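Local coordinates for putative sortase (Streptococcus pneumoniae, PDB 2W1J), which probably acts as a class C sortase, a cysteine transpeptidase that covalently links pilin subunits during assembly of the pneumococcal pilus, at residues D162-L175 against T184-Y196. Residues are numbered along the deposited sequence; the frame is centred on the assembly and turned at random. Where two conformers were deposited one is given.
Sequences DLLIVPGHDYVTLL and THRLLVRGHRIPY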
ATOM      1  N   ASP A 162      -4.818  -2.276  14.425  1.00  7.18           N
ATOM      2  CA  ASP A 162      -5.350  -3.034  13.305  1.00  7.26           C
ATOM      3  C   ASP A 162      -4.445  -2.970  12.083  1.00  8.27           C
ATOM      4  O   ASP A 162      -4.821  -3.491  11.024  1.00 10.00           O
ATOM      5  CB  ASP A 162      -6.732  -2.506  12.930  1.00  7.00           C
ATOM      6  CG  ASP A 162      -7.678  -2.520  14.102  1.00  6.79           C
ATOM      7  OD1 ASP A 162      -8.034  -3.626  14.554  1.00  8.49           O
ATOM      8  OD2 ASP A 162      -8.060  -1.434  14.577  1.00  7.00           O
ATOM      9  N   LEU A 163      -3.298  -2.306  12.212  1.00  7.64           N
ATOM     10  CA  LEU A 163      -2.353  -2.126  11.112  1.00  8.25           C
ATOM     11  C   LEU A 163      -1.119  -2.999  11.257  1.00  8.59           C
ATOM     12  O   LEU A 163      -0.235  -2.957  10.407  1.00  9.40           O
ATOM     13  CB  LEU A 163      -1.917  -0.661  11.032  1.00  8.55           C
ATOM     14  CG  LEU A 163      -3.063   0.333  10.817  1.00  8.70           C
ATOM     15  CD1 LEU A 163      -2.514   1.754  10.750  1.00  9.51           C
ATOM     16  CD2 LEU A 163      -3.850   0.002   9.559  1.00 10.99           C
ATOM     17  N   LEU A 164      -1.051  -3.762  12.342  1.00  7.96           N
ATOM     18  CA  LEU A 164       0.136  -4.550  12.650  1.00  7.89           C
ATOM     19  C   LEU A 164       0.020  -5.966  12.098  1.00  7.87           C
ATOM     20  O   LEU A 164      -1.068  -6.434  11.763  1.00  8.10           O
ATOM     21  CB  LEU A 164       0.347  -4.592  14.164  1.00  9.06           C
ATOM     22  CG  LEU A 164       0.558  -3.224  14.814  1.00  9.58           C
ATOM     23  CD1 LEU A 164       0.733  -3.396  16.317  1.00 11.51           C
ATOM     24  CD2 LEU A 164       1.754  -2.494  14.204  1.00 11.54           C
ATOM     25  N   ILE A 165       1.144  -6.665  12.021  1.00  7.82           N
ATOM     26  CA  ILE A 165       1.142  -8.042  11.543  1.00  8.29           C
ATOM     27  C   ILE A 165       0.271  -8.912  12.435  1.00  8.52           C
ATOM     28  O   ILE A 165       0.340  -8.817  13.663  1.00  9.03           O
ATOM     29  CB  ILE A 165       2.585  -8.610  11.482  1.00  8.18           C
ATOM     30  CG1 ILE A 165       3.353  -7.931  10.346  1.00  8.14           C
ATOM     31  CG2 ILE A 165       2.579 -10.116  11.314  1.00  9.66           C
ATOM     32  CD1 ILE A 165       4.849  -8.177  10.404  1.00  9.13           C
ATOM     33  N   VAL A 166      -0.545  -9.755  11.807  1.00  9.31           N
ATOM     34  CA  VAL A 166      -1.258 -10.805  12.517  1.00  9.55           C
ATOM     35  C   VAL A 166      -0.598 -12.125  12.133  1.00  9.83           C
ATOM     36  O   VAL A 166      -0.637 -12.527  10.977  1.00  9.21           O
ATOM     37  CB  VAL A 166      -2.753 -10.838  12.118  1.00  9.53           C
ATOM     38  CG1 VAL A 166      -3.495 -11.892  12.931  1.00 11.05           C
ATOM     39  CG2 VAL A 166      -3.387  -9.455  12.293  1.00 10.67           C
ATOM     40  N   PRO A 167       0.062 -12.790  13.095  1.00  9.84           N
ATOM     41  CA  PRO A 167       0.705 -14.064  12.754  1.00  9.79           C
ATOM     42  C   PRO A 167      -0.263 -15.046  12.080  1.00  9.16           C
ATOM     43  O   PRO A 167      -1.400 -15.199  12.523  1.00  9.60           O
ATOM     44  CB  PRO A 167       1.143 -14.607  14.121  1.00 10.34           C
ATOM     45  CG  PRO A 167       1.308 -13.386  14.961  1.00 11.14           C
ATOM     46  CD  PRO A 167       0.244 -12.428  14.512  1.00 10.78           C
ATOM     47  N   GLY A 168       0.186 -15.703  11.013  1.00  9.55           N
ATOM     48  CA  GLY A 168      -0.643 -16.687  10.315  1.00  9.44           C
ATOM     49  C   GLY A 168      -1.527 -16.138   9.206  1.00  9.27           C
ATOM     50  O   GLY A 168      -2.297 -16.887   8.593  1.00  9.61           O
ATOM     51  N   HIS A 169      -1.411 -14.835   8.936  1.00  7.83           N
ATOM     52  CA  HIS A 169      -2.190 -14.176   7.890  1.00  6.99           C
ATOM     53  C   HIS A 169      -1.304 -13.349   6.960  1.00  6.71           C
ATOM     54  O   HIS A 169      -0.232 -12.873   7.341  1.00  7.14           O
ATOM     55  CB  HIS A 169      -3.292 -13.310   8.513  1.00  7.37           C
ATOM     56  CG  HIS A 169      -4.279 -14.086   9.339  1.00  8.27           C
ATOM     57  ND1 HIS A 169      -5.465 -14.566   8.821  1.00 11.96           N
ATOM     58  CD2 HIS A 169      -4.255 -14.466  10.639  1.00 11.46           C
ATOM     59  CE1 HIS A 169      -6.123 -15.219   9.765  1.00 11.70           C
ATOM     60  NE2 HIS A 169      -5.415 -15.165  10.879  1.00 12.34           N
ATOM     61  N   ASP A 170      -1.797 -13.172   5.737  1.00  5.36           N
ATOM     62  CA  ASP A 170      -1.163 -12.354   4.704  1.00  4.64           C
ATOM     63  C   ASP A 170      -2.202 -11.290   4.343  1.00  4.43           C
ATOM     64  O   ASP A 170      -3.161 -11.574   3.619  1.00  5.15           O
ATOM     65  CB  ASP A 170      -0.844 -13.264   3.499  1.00  4.85           C
ATOM     66  CG  ASP A 170      -0.180 -12.541   2.329  1.00  4.81           C
ATOM     67  OD1 ASP A 170      -0.218 -11.290   2.252  1.00  4.86           O
ATOM     68  OD2 ASP A 170       0.370 -13.257   1.442  1.00  4.34           O
ATOM     69  N   TYR A 171      -2.025 -10.088   4.892  1.00  4.51           N
ATOM     70  CA  TYR A 171      -3.009  -9.004   4.794  1.00  4.03           C
ATOM     71  C   TYR A 171      -2.433  -7.781   4.090  1.00  4.09           C
ATOM     72  O   TYR A 171      -1.246  -7.468   4.220  1.00  4.41           O
ATOM     73  CB  TYR A 171      -3.424  -8.554   6.197  1.00  4.57           C
ATOM     74  CG  TYR A 171      -4.364  -9.451   6.967  1.00  4.23           C
ATOM     75  CD1 TYR A 171      -5.538  -9.937   6.399  1.00  5.93           C
ATOM     76  CD2 TYR A 171      -4.127  -9.727   8.320  1.00  6.25           C
ATOM     77  CE1 TYR A 171      -6.431 -10.717   7.150  1.00  5.45           C
ATOM     78  CE2 TYR A 171      -5.008 -10.494   9.071  1.00  6.65           C
ATOM     79  CZ  TYR A 171      -6.160 -10.981   8.480  1.00  6.12           C
ATOM     80  OH  TYR A 171      -7.034 -11.741   9.233  1.00  8.05           O
ATOM     81  N   VAL A 172      -3.292  -7.069   3.368  1.00  3.78           N
ATOM     82  CA  VAL A 172      -3.002  -5.700   2.957  1.00  4.07           C
ATOM     83  C   VAL A 172      -4.194  -4.860   3.400  1.00  3.93           C
ATOM     84  O   VAL A 172      -5.347  -5.237   3.163  1.00  4.94           O
ATOM     85  CB  VAL A 172      -2.793  -5.574   1.431  1.00  4.08           C
ATOM     86  CG1 VAL A 172      -2.767  -4.108   1.001  1.00  4.85           C
ATOM     87  CG2 VAL A 172      -1.502  -6.272   1.019  1.00  5.08           C
ATOM     88  N   THR A 173      -3.911  -3.739   4.059  1.00  3.71           N
ATOM     89  CA  THR A 173      -4.950  -2.777   4.413  1.00  4.17           C
ATOM     90  C   THR A 173      -4.768  -1.505   3.602  1.00  4.17           C
ATOM     91  O   THR A 173      -3.656  -0.974   3.478  1.00  4.81           O
ATOM     92  CB  THR A 173      -4.940  -2.470   5.923  1.00  4.76           C
ATOM     93  OG1 THR A 173      -5.292  -3.664   6.637  1.00  5.09           O
ATOM     94  CG2 THR A 173      -5.915  -1.341   6.295  1.00  6.37           C
ATOM     95  N   LEU A 174      -5.879  -1.040   3.036  1.00  4.25           N
ATOM     96  CA  LEU A 174      -5.969   0.238   2.348  1.00  4.60           C
ATOM     97  C   LEU A 174      -6.537   1.248   3.340  1.00  4.39           C
ATOM     98  O   LEU A 174      -7.593   1.023   3.942  1.00  4.97           O
ATOM     99  CB  LEU A 174      -6.845   0.097   1.105  1.00  5.84           C
ATOM    100  CG  LEU A 174      -6.510  -1.111   0.220  1.00  4.65           C
ATOM    101  CD1 LEU A 174      -7.465  -1.149  -0.962  1.00  6.15           C
ATOM    102  CD2 LEU A 174      -5.080  -1.044  -0.265  1.00  7.18           C
ATOM    103  N   LEU A 175      -5.793   2.339   3.526  1.00  4.84           N
ATOM    104  CA  LEU A 175      -6.033   3.303   4.593  0.50  4.70           C
ATOM    105  C   LEU A 175      -6.342   4.684   4.018  1.00  4.50           C
ATOM    106  O   LEU A 175      -5.583   5.188   3.194  1.00  4.58           O
ATOM    107  CB  LEU A 175      -4.770   3.386   5.457  0.50  4.86           C
ATOM    108  CG  LEU A 175      -4.654   4.478   6.517  0.50  3.95           C
ATOM    109  CD1 LEU A 175      -5.734   4.283   7.567  0.50  5.43           C
ATOM    110  CD2 LEU A 175      -3.275   4.483   7.164  0.50  3.57           C
ATOM    111  N   THR A 184     -12.112  13.071  10.530  1.00  4.28           N
ATOM    112  CA  THR A 184     -11.729  12.979  11.933  1.00  5.29           C
ATOM    113  C   THR A 184     -11.209  11.582  12.276  1.00  5.36           C
ATOM    114  O   THR A 184     -10.548  11.399  13.306  1.00  6.41           O
ATOM    115  CB  THR A 184     -12.942  13.274  12.825  1.00  5.38           C
ATOM    116  OG1 THR A 184     -14.062  12.541  12.321  1.00  6.81           O
ATOM    117  CG2 THR A 184     -13.275  14.775  12.817  1.00  7.15           C
ATOM    118  N   HIS A 185     -11.504  10.611  11.415  1.00  3.63           N
ATOM    119  CA  HIS A 185     -11.201   9.211  11.671  1.00  4.00           C
ATOM    120  C   HIS A 185     -10.500   8.626  10.464  1.00  3.78           C
ATOM    121  O   HIS A 185     -10.205   9.346   9.504  1.00  3.65           O
ATOM    122  CB  HIS A 185     -12.489   8.466  12.004  1.00  4.88           C
ATOM    123  CG  HIS A 185     -13.082   8.897  13.307  1.00  7.38           C
ATOM    124  ND1 HIS A 185     -13.830  10.049  13.436  1.00  7.96           N
ATOM    125  CD2 HIS A 185     -12.958   8.384  14.555  1.00 11.30           C
ATOM    126  CE1 HIS A 185     -14.186  10.197  14.700  1.00 11.09           C
ATOM    127  NE2 HIS A 185     -13.666   9.203  15.400  1.00 11.36           N
ATOM    128  N   ARG A 186     -10.221   7.331  10.517  1.00  3.92           N
ATOM    129  CA  ARG A 186      -9.593   6.654   9.382  1.00  4.27           C
ATOM    130  C   ARG A 186     -10.417   5.430   9.019  1.00  4.07           C
ATOM    131  O   ARG A 186     -10.971   4.754   9.897  1.00  4.95           O
ATOM    132  CB  ARG A 186      -8.149   6.226   9.693  1.00  5.27           C
ATOM    133  CG  ARG A 186      -7.271   7.356  10.244  1.00  5.32           C
ATOM    134  CD  ARG A 186      -6.991   8.435   9.215  1.00  6.49           C
ATOM    135  NE  ARG A 186      -6.202   9.540   9.768  1.00  6.12           N
ATOM    136  CZ  ARG A 186      -6.665  10.755  10.045  1.00  6.46           C
ATOM    137  NH1 ARG A 186      -7.943  11.058   9.854  1.00  7.60           N
ATOM    138  NH2 ARG A 186      -5.834  11.678  10.527  1.00  7.50           N
ATOM    139  N   LEU A 187     -10.514   5.179   7.718  1.00  4.21           N
ATOM    140  CA  LEU A 187     -11.180   4.002   7.175  1.00  4.57           C
ATOM    141  C   LEU A 187     -10.113   2.992   6.783  1.00  4.23           C
ATOM    142  O   LEU A 187      -9.154   3.340   6.074  1.00  4.90           O
ATOM    143  CB  LEU A 187     -11.982   4.402   5.933  1.00  5.34           C
ATOM    144  CG  LEU A 187     -12.746   3.285   5.219  1.00  5.66           C
ATOM    145  CD1 LEU A 187     -13.874   2.798   6.090  1.00  8.39           C
ATOM    146  CD2 LEU A 187     -13.292   3.763   3.875  1.00  8.95           C
ATOM    147  N   LEU A 188     -10.295   1.755   7.232  1.00  4.53           N
ATOM    148  CA  LEU A 188      -9.379   0.655   6.959  1.00  4.80           C
ATOM    149  C   LEU A 188     -10.121  -0.410   6.180  1.00  5.04           C
ATOM    150  O   LEU A 188     -11.085  -0.986   6.700  1.00  6.98           O
ATOM    151  CB  LEU A 188      -8.914   0.006   8.260  1.00  5.80           C
ATOM    152  CG  LEU A 188      -8.107   0.825   9.253  1.00  8.53           C
ATOM    153  CD1 LEU A 188      -7.546  -0.045  10.353  1.00 13.41           C
ATOM    154  CD2 LEU A 188      -7.034   1.615   8.584  1.00  7.99           C
ATOM    155  N   VAL A 189      -9.672  -0.688   4.965  1.00  4.30           N
ATOM    156  CA  VAL A 189     -10.250  -1.756   4.169  1.00  4.27           C
ATOM    157  C   VAL A 189      -9.190  -2.846   4.092  1.00  4.11           C
ATOM    158  O   VAL A 189      -8.168  -2.665   3.429  1.00  4.81           O
ATOM    159  CB  VAL A 189     -10.643  -1.251   2.773  1.00  4.58           C
ATOM    160  CG1 VAL A 189     -11.086  -2.415   1.897  1.00  6.14           C
ATOM    161  CG2 VAL A 189     -11.757  -0.198   2.886  1.00  6.28           C
ATOM    162  N   ARG A 190      -9.417  -3.946   4.802  1.00  4.28           N
ATOM    163  CA  ARG A 190      -8.435  -5.023   4.892  1.00  4.26           C
ATOM    164  C   ARG A 190      -8.807  -6.153   3.954  1.00  4.47           C
ATOM    165  O   ARG A 190      -9.953  -6.610   3.961  1.00  4.86           O
ATOM    166  CB  ARG A 190      -8.364  -5.580   6.318  1.00  4.42           C
ATOM    167  CG  ARG A 190      -7.251  -6.593   6.510  1.00  4.37           C
ATOM    168  CD  ARG A 190      -7.274  -7.160   7.914  1.00  5.28           C
ATOM    169  NE  ARG A 190      -8.389  -8.073   8.115  1.00  4.65           N
ATOM    170  CZ  ARG A 190      -8.668  -8.665   9.268  1.00  6.78           C
ATOM    171  NH1 ARG A 190      -7.974  -8.354  10.359  1.00  6.23           N
ATOM    172  NH2 ARG A 190      -9.679  -9.523   9.346  1.00  7.37           N
ATOM    173  N   GLY A 191      -7.828  -6.635   3.188  1.00  4.23           N
ATOM    174  CA  GLY A 191      -7.998  -7.855   2.394  1.00  4.69           C
ATOM    175  C   GLY A 191      -7.007  -8.930   2.800  1.00  3.98           C
ATOM    176  O   GLY A 191      -5.900  -8.610   3.226  1.00  4.56           O
ATOM    177  N   HIS A 192      -7.420 -10.194   2.679  1.00  3.88           N
ATOM    178  CA  HIS A 192      -6.490 -11.315   2.827  1.00  4.58           C
ATOM    179  C   HIS A 192      -6.071 -11.828   1.464  1.00  4.85           C
ATOM    180  O   HIS A 192      -6.825 -11.761   0.494  1.00  3.35           O
ATOM    181  CB  HIS A 192      -7.055 -12.455   3.693  1.00  5.03           C
ATOM    182  CG  HIS A 192      -8.323 -13.053   3.177  1.00  5.70           C
ATOM    183  ND1 HIS A 192      -8.389 -13.922   2.106  1.00  7.30           N
ATOM    184  CD2 HIS A 192      -9.592 -12.917   3.623  1.00  4.99           C
ATOM    185  CE1 HIS A 192      -9.648 -14.282   1.907  1.00  5.39           C
ATOM    186  NE2 HIS A 192     -10.397 -13.680   2.815  1.00  8.60           N
ATOM    187  N   ARG A 193      -4.859 -12.368   1.418  1.00  9.51           N
ATOM    188  CA  ARG A 193      -4.299 -12.892   0.188  1.00  9.70           C
ATOM    189  C   ARG A 193      -5.131 -14.072  -0.302  1.00 10.02           C
ATOM    190  O   ARG A 193      -5.560 -14.915   0.506  1.00 10.89           O
ATOM    191  CB  ARG A 193      -2.871 -13.332   0.470  1.00 10.22           C
ATOM    192  CG  ARG A 193      -2.098 -13.831  -0.733  1.00 10.29           C
ATOM    193  CD  ARG A 193      -1.646 -12.702  -1.645  1.00  9.51           C
ATOM    194  NE  ARG A 193      -0.870 -13.234  -2.770  1.00  8.77           N
ATOM    195  CZ  ARG A 193       0.418 -13.549  -2.700  1.00  8.04           C
ATOM    196  NH1 ARG A 193       1.101 -13.345  -1.569  1.00  9.50           N
ATOM    197  NH2 ARG A 193       1.041 -14.045  -3.763  1.00  7.73           N
ATOM    198  N   ILE A 194      -5.369 -14.146  -1.613  1.00  9.67           N
ATOM    199  CA  ILE A 194      -6.026 -15.305  -2.224  1.00  9.57           C
ATOM    200  C   ILE A 194      -5.218 -15.767  -3.432  1.00  9.25           C
ATOM    201  O   ILE A 194      -4.410 -15.017  -3.977  1.00  8.91           O
ATOM    202  CB  ILE A 194      -7.474 -14.978  -2.666  1.00  9.13           C
ATOM    203  CG1 ILE A 194      -7.511 -13.864  -3.727  1.00 10.43           C
ATOM    204  CG2 ILE A 194      -8.328 -14.632  -1.452  1.00  9.63           C
ATOM    205  CD1 ILE A 194      -8.900 -13.629  -4.339  1.00  9.62           C
ATOM    206  N   PRO A 195      -5.438 -17.005  -3.877  1.00  9.11           N
ATOM    207  CA  PRO A 195      -4.653 -17.465  -5.022  1.00  9.48           C
ATOM    208  C   PRO A 195      -4.965 -16.682  -6.290  1.00  9.48           C
ATOM    209  O   PRO A 195      -6.090 -16.193  -6.483  1.00 10.22           O
ATOM    210  CB  PRO A 195      -5.072 -18.933  -5.169  1.00 10.07           C
ATOM    211  CG  PRO A 195      -5.474 -19.334  -3.797  1.00 11.25           C
ATOM    212  CD  PRO A 195      -6.154 -18.110  -3.219  1.00  9.84           C
ATOM    213  N   TYR A 196      -3.961 -16.564  -7.149  1.00  9.58           N
ATOM    214  CA  TYR A 196      -4.071 -15.826  -8.393  1.00 10.80           C
ATOM    215  C   TYR A 196      -3.150 -16.474  -9.397  1.00 11.84           C
ATOM    216  O   TYR A 196      -1.972 -16.686  -9.114  1.00 12.83           O
ATOM    217  CB  TYR A 196      -3.586 -14.391  -8.181  1.00 11.29           C
ATOM    218  CG  TYR A 196      -3.587 -13.526  -9.425  1.00 12.98           C
ATOM    219  CD1 TYR A 196      -4.756 -12.928  -9.869  1.00 14.20           C
ATOM    220  CD2 TYR A 196      -2.421 -13.303 -10.148  1.00 14.64           C
ATOM    221  CE1 TYR A 196      -4.770 -12.131 -11.006  1.00 12.94           C
ATOM    222  CE2 TYR A 196      -2.423 -12.507 -11.285  1.00 14.94           C
ATOM    223  CZ  TYR A 196      -3.603 -11.925 -11.706  1.00 14.28           C
ATOM    224  OH  TYR A 196      -3.623 -11.135 -12.830  1.00 15.70           O
TER
HETATM  225  O   HOH W   1      -6.016  -6.180  11.164  1.00  6.54           O
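Leu-188 and Leu-163 show how a loop leading into a beta hairpin can roof the face of that same hairpin. The two leucines cross at about a right angle, CD2 of Leu-163 lying 3.7 Å from CD2 of Leu-188, while the other methyl, CD1 of Leu-188, rests 3.7 Å from CB of Asp-162. On the same face, the methyl CG2 of Thr-173 packs 3.8 Å from CB of Leu-188, and its OG1, set on the other branch, is hydrogen-bonded to His-109. The backbones carrying these groups pair as antiparallel strands: Val-172 with Gly-191 and Leu-174 with Val-189 are hydrogen-bonded pairs, the bond from Gly-191 N to Val-172 O being 2.8 Å long and nearly straight.

Farther along the Leu-188 face, the guanidinium of Arg-190 stacks on the ring of Tyr-171 in an off-centre cation-pi contact, with planes 10° apart. The side chain of Arg-190 runs extended until it bends at chi3 (73°), a turn that accompanies a CH-pi contact of CD over the ring centre. On the opposite face of the ring sits CB of His-169. A salt bridge to Asp-150 takes NH2 of Arg-190, and NH1 donates to a water oxygen 3.0 Å away; this water donates to O of Asp-162, so it bridges the guanidinium to the loop backbone. At the far end a salt bridge joins NH1 of Arg-193 to OD2 of Asp-170, 3.1 Å, on the syn side, the guanidinium and carboxylate planes almost perpendicular. OD2 also accepts from Gly-105 N, and OD1 is hydrogen-bonded to OH of Tyr-147.

Within the sortase beta fold, strands 170-178 and 185-194 form a hairpin, flanked by strand 108-113 beside the former and strand 144-155 beside the latter.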